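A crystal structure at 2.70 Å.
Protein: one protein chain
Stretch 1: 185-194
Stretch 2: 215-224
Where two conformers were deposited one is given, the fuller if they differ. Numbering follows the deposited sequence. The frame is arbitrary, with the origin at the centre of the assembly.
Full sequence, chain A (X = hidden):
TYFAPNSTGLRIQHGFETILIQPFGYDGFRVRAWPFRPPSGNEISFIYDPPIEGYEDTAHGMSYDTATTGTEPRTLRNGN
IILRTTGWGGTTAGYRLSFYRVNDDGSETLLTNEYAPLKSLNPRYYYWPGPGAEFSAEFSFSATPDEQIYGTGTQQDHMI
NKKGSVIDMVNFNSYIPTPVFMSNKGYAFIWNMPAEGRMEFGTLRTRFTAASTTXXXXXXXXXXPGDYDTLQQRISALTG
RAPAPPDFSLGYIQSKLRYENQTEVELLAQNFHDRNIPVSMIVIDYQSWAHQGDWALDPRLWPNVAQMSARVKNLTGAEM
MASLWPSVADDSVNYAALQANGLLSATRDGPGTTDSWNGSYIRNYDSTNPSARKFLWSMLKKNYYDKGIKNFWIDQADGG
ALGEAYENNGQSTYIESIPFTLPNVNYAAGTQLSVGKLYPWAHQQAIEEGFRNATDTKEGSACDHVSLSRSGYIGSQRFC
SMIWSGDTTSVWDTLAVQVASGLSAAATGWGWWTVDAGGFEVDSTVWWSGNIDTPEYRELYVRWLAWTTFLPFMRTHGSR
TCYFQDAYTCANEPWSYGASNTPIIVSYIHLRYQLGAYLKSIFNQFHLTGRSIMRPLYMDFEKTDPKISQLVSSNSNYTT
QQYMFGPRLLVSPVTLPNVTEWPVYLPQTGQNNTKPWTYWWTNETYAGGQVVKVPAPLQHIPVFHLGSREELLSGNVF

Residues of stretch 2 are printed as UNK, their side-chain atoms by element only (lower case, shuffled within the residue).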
# COMPACT_ATOMS: atom_id res chain seq x y z
N LYS A 185 -36.46 -16.45 3.20
CA LYS A 185 -36.25 -17.89 3.36
C LYS A 185 -36.33 -18.33 4.81
O LYS A 185 -36.36 -19.54 5.07
CB LYS A 185 -34.90 -18.30 2.78
CG LYS A 185 -34.89 -18.44 1.27
CD LYS A 185 -33.65 -19.16 0.79
CE LYS A 185 -33.65 -19.31 -0.72
NZ LYS A 185 -32.30 -19.62 -1.26
N GLY A 186 -36.37 -17.40 5.76
CA GLY A 186 -36.48 -17.75 7.15
C GLY A 186 -35.16 -17.74 7.89
O GLY A 186 -34.88 -18.65 8.68
N TYR A 187 -34.34 -16.72 7.66
CA TYR A 187 -33.11 -16.59 8.41
C TYR A 187 -32.66 -15.14 8.42
O TYR A 187 -33.01 -14.36 7.52
CB TYR A 187 -31.99 -17.49 7.85
CG TYR A 187 -31.41 -17.04 6.53
CD1 TYR A 187 -32.01 -17.41 5.33
CD2 TYR A 187 -30.26 -16.26 6.48
CE1 TYR A 187 -31.48 -17.01 4.12
CE2 TYR A 187 -29.72 -15.85 5.27
CZ TYR A 187 -30.34 -16.23 4.09
OH TYR A 187 -29.81 -15.83 2.89
N ALA A 188 -31.90 -14.78 9.44
CA ALA A 188 -31.28 -13.47 9.56
C ALA A 188 -29.77 -13.64 9.63
O ALA A 188 -29.25 -14.71 9.96
CB ALA A 188 -31.80 -12.72 10.80
N PHE A 189 -29.06 -12.55 9.31
CA PHE A 189 -27.61 -12.59 9.15
C PHE A 189 -27.02 -11.30 9.68
O PHE A 189 -27.53 -10.21 9.39
CB PHE A 189 -27.25 -12.80 7.67
CG PHE A 189 -25.78 -13.04 7.42
CD1 PHE A 189 -24.90 -11.98 7.29
CD2 PHE A 189 -25.30 -14.33 7.29
CE1 PHE A 189 -23.56 -12.20 7.05
CE2 PHE A 189 -23.95 -14.56 7.04
CZ PHE A 189 -23.08 -13.49 6.93
N ILE A 190 -25.94 -11.41 10.46
CA ILE A 190 -25.25 -10.27 11.04
C ILE A 190 -23.78 -10.36 10.65
O ILE A 190 -23.10 -11.32 11.02
CB ILE A 190 -25.40 -10.22 12.57
CG1 ILE A 190 -26.87 -10.20 12.97
CG2 ILE A 190 -24.67 -9.00 13.13
CD1 ILE A 190 -27.09 -10.24 14.47
N TRP A 191 -23.30 -9.35 9.92
CA TRP A 191 -21.89 -9.22 9.57
C TRP A 191 -21.24 -8.38 10.67
O TRP A 191 -21.20 -7.15 10.61
CB TRP A 191 -21.75 -8.60 8.19
CG TRP A 191 -20.35 -8.40 7.66
CD1 TRP A 191 -19.68 -7.21 7.57
CD2 TRP A 191 -19.48 -9.39 7.10
NE1 TRP A 191 -18.44 -7.41 7.01
CE2 TRP A 191 -18.30 -8.74 6.72
CE3 TRP A 191 -19.59 -10.77 6.90
CZ2 TRP A 191 -17.22 -9.42 6.14
CZ3 TRP A 191 -18.52 -11.45 6.33
CH2 TRP A 191 -17.36 -10.77 5.96
N ASN A 192 -20.76 -9.07 11.71
CA ASN A 192 -20.25 -8.42 12.93
C ASN A 192 -18.84 -7.88 12.69
O ASN A 192 -17.84 -8.41 13.17
CB ASN A 192 -20.28 -9.40 14.09
CG ASN A 192 -19.94 -8.75 15.42
OD1 ASN A 192 -20.16 -7.55 15.61
ND2 ASN A 192 -19.40 -9.53 16.35
N MET A 193 -18.79 -6.79 11.92
CA MET A 193 -17.52 -6.20 11.50
C MET A 193 -17.62 -4.68 11.55
O MET A 193 -18.60 -4.11 11.03
CB MET A 193 -17.15 -6.66 10.08
CG MET A 193 -17.11 -8.17 9.90
SD MET A 193 -15.58 -8.89 10.52
CE MET A 193 -14.47 -8.51 9.17
N PRO A 194 -16.66 -3.99 12.16
CA PRO A 194 -16.65 -2.53 12.16
C PRO A 194 -15.95 -1.90 10.96
O PRO A 194 -15.91 -0.66 10.88
CB PRO A 194 -15.88 -2.21 13.45
CG PRO A 194 -14.90 -3.32 13.55
CD PRO A 194 -15.58 -4.55 12.99
N UNK A 215 -9.82 -10.28 11.53
CA UNK A 215 -10.72 -11.37 11.87
C UNK A 215 -12.09 -11.15 11.23
O UNK A 215 -12.66 -10.06 11.32
c UNK A 215 -11.68 -13.85 13.48
c UNK A 215 -10.87 -11.48 13.39
c UNK A 215 -11.97 -12.42 13.89
c UNK A 215 -12.13 -12.31 15.40
N UNK A 216 -12.63 -12.19 10.59
CA UNK A 216 -13.97 -12.17 10.03
C UNK A 216 -14.92 -12.81 11.03
O UNK A 216 -14.58 -13.82 11.66
c UNK A 216 -12.99 -12.28 7.72
c UNK A 216 -15.41 -12.79 8.06
c UNK A 216 -14.02 -12.88 8.66
N UNK A 217 -16.12 -12.24 11.17
CA UNK A 217 -17.05 -12.67 12.20
C UNK A 217 -18.48 -12.42 11.72
O UNK A 217 -18.83 -11.27 11.41
c UNK A 217 -16.78 -11.93 13.52
c UNK A 217 -17.62 -12.44 14.67
o UNK A 217 -17.56 -11.83 15.76
o UNK A 217 -18.34 -13.45 14.50
N UNK A 218 -19.29 -13.47 11.67
CA UNK A 218 -20.70 -13.31 11.33
C UNK A 218 -21.53 -14.33 12.10
O UNK A 218 -21.02 -15.33 12.59
c UNK A 218 -20.66 -14.79 9.20
c UNK A 218 -20.16 -17.27 8.04
c UNK A 218 -21.38 -17.03 8.63
c UNK A 218 -19.19 -16.29 8.01
c UNK A 218 -19.44 -15.06 8.59
c UNK A 218 -21.62 -15.79 9.20
o UNK A 218 -19.91 -18.50 7.47
c UNK A 218 -20.94 -13.43 9.81
N UNK A 219 -22.83 -14.04 12.19
CA UNK A 219 -23.79 -14.87 12.90
C UNK A 219 -25.00 -15.08 11.99
O UNK A 219 -25.48 -14.14 11.36
c UNK A 219 -25.24 -15.12 14.95
c UNK A 219 -23.03 -13.98 15.13
c UNK A 219 -24.23 -14.23 14.24
N UNK A 220 -25.48 -16.32 11.92
CA UNK A 220 -26.67 -16.67 11.15
C UNK A 220 -27.67 -17.34 12.08
O UNK A 220 -27.30 -18.24 12.85
c UNK A 220 -27.31 -18.61 7.84
c UNK A 220 -25.60 -18.82 10.38
c UNK A 220 -26.33 -17.56 9.94
c UNK A 220 -27.59 -17.90 9.15
N UNK A 221 -28.92 -16.90 12.02
CA UNK A 221 -29.99 -17.43 12.86
C UNK A 221 -31.18 -17.76 11.98
O UNK A 221 -31.53 -17.00 11.07
c UNK A 221 -31.52 -16.98 14.81
c UNK A 221 -30.74 -15.07 13.38
c UNK A 221 -30.38 -16.43 13.97
N UNK A 222 -31.80 -18.91 12.24
CA UNK A 222 -32.91 -19.41 11.44
C UNK A 222 -34.24 -19.27 12.18
O UNK A 222 -34.29 -19.31 13.42
c UNK A 222 -32.70 -20.88 11.06
N UNK A 223 -35.31 -19.11 11.41
CA UNK A 223 -36.67 -19.10 11.95
C UNK A 223 -37.61 -19.69 10.91
O UNK A 223 -37.32 -19.69 9.71
c UNK A 223 -37.11 -17.68 12.34
N UNK A 224 -38.75 -20.18 11.39
CA UNK A 224 -39.73 -20.77 10.49
C UNK A 224 -40.28 -19.70 9.55
O UNK A 224 -40.44 -18.54 9.95
c UNK A 224 -40.42 -22.58 12.15
c UNK A 224 -40.87 -21.42 11.27
o UNK A 224 -40.17 -23.94 10.20
c UNK A 224 -39.80 -23.71 11.35
n UNK A 224 -38.85 -24.41 11.96

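Position 215 carries four side-chain carbons, forked at the second; the nearest to stretch 1, CB, is 6.1 Å from Met193 SD. This is Leu215. Its backbone does the touching, with Leu215 O 3.2 Å from Met193 CE, so the contact places little demand on the side chain.

Position 216 has one carbon bearing two others, one of which meets the Trp191 ring and the other the end of Met193: Val216. Its two methyls suit an apolar pocket: Val216 CG1 lies 3.5 Å from Trp191 CH2, and Val216 CG2 4.3 Å from Met193 CE.

At 217 two carbons end in two oxygens, one of them near the side-chain amide of Asn192. The short carboxylate is Asp217; buried, it accepts a hydrogen bond from Asn192 ND2 to Asp217 OD2 (3.0 Å), and both oxygens are also bonded elsewhere in the structure. The weak bond from Asn192 N to Asp217 O (2.9 Å) joins the same two residues through the backbone.

Position 218 shows one carbon, then a six-carbon ring bearing an oxygen, set against the Phe189 ring: Tyr218. A flat ring can lie nearly parallel to Phe189 (21°), though the two are slid apart, centroids at 5.1 Å, and barely overlap; Tyr218 CD1 still comes within 3.4 Å of Phe189 CE2.

Position 219 again has one carbon carrying two; these stay at the margin while the backbone N and O meet Ile190. This is Val219. Branching at CB suits an extended strand, and the pairing runs in both directions: Ile190 N to Val219 O is 2.9 Å, Val219 N to Ile190 O 3.0 Å.

At 220 four carbons fork at the first, the longer arm reaching the Tyr187 ring: Ile220. That arm brings Ile220 CD1 to 4.0 Å from Tyr187 CD2, while Ile220 CB lies 4.3 Å from Phe189 CD2.

Position 221 is another three-carbon fork, touching the methyl of Ala188: Val221. Its CG1 packs 3.6 Å from Ala188 CB, a branched side chain beside a small one.

Position 222 has a single carbon and lies against Tyr187: Ala222. One methyl takes little room in this close non-hydrogen-bonded pair, Ala222 CA to Tyr187 CA being 4.1 Å.

Position 223, also one carbon, meets Gly186 through its backbone: Ala223, with Ala223 N donating to Gly186 O (2.8 Å). Gly186 suits this end because its ideal CB would lie 2.5 Å from Ala223 O.

Position 224 has three carbons, the third carrying an oxygen and a nitrogen, and its side chain does not touch stretch 1. Gln224 suits a partly exposed place, its CA-to-CB bond pointing away.

The contact is an antiparallel pairing. Reciprocal backbone bonds at Ala188–Val221 and Ile190–Val219 fix the register, while side chains alternate between faces: Tyr187, Phe189, Tyr218 and Ile220 on one, Ala188, Ile190, Val219 and Val221 on the other. Beyond the ladder, the Asn192–Asp217 bond adds a polar tie.

Stretch 2 (215-224) LVDYVIVAAQ
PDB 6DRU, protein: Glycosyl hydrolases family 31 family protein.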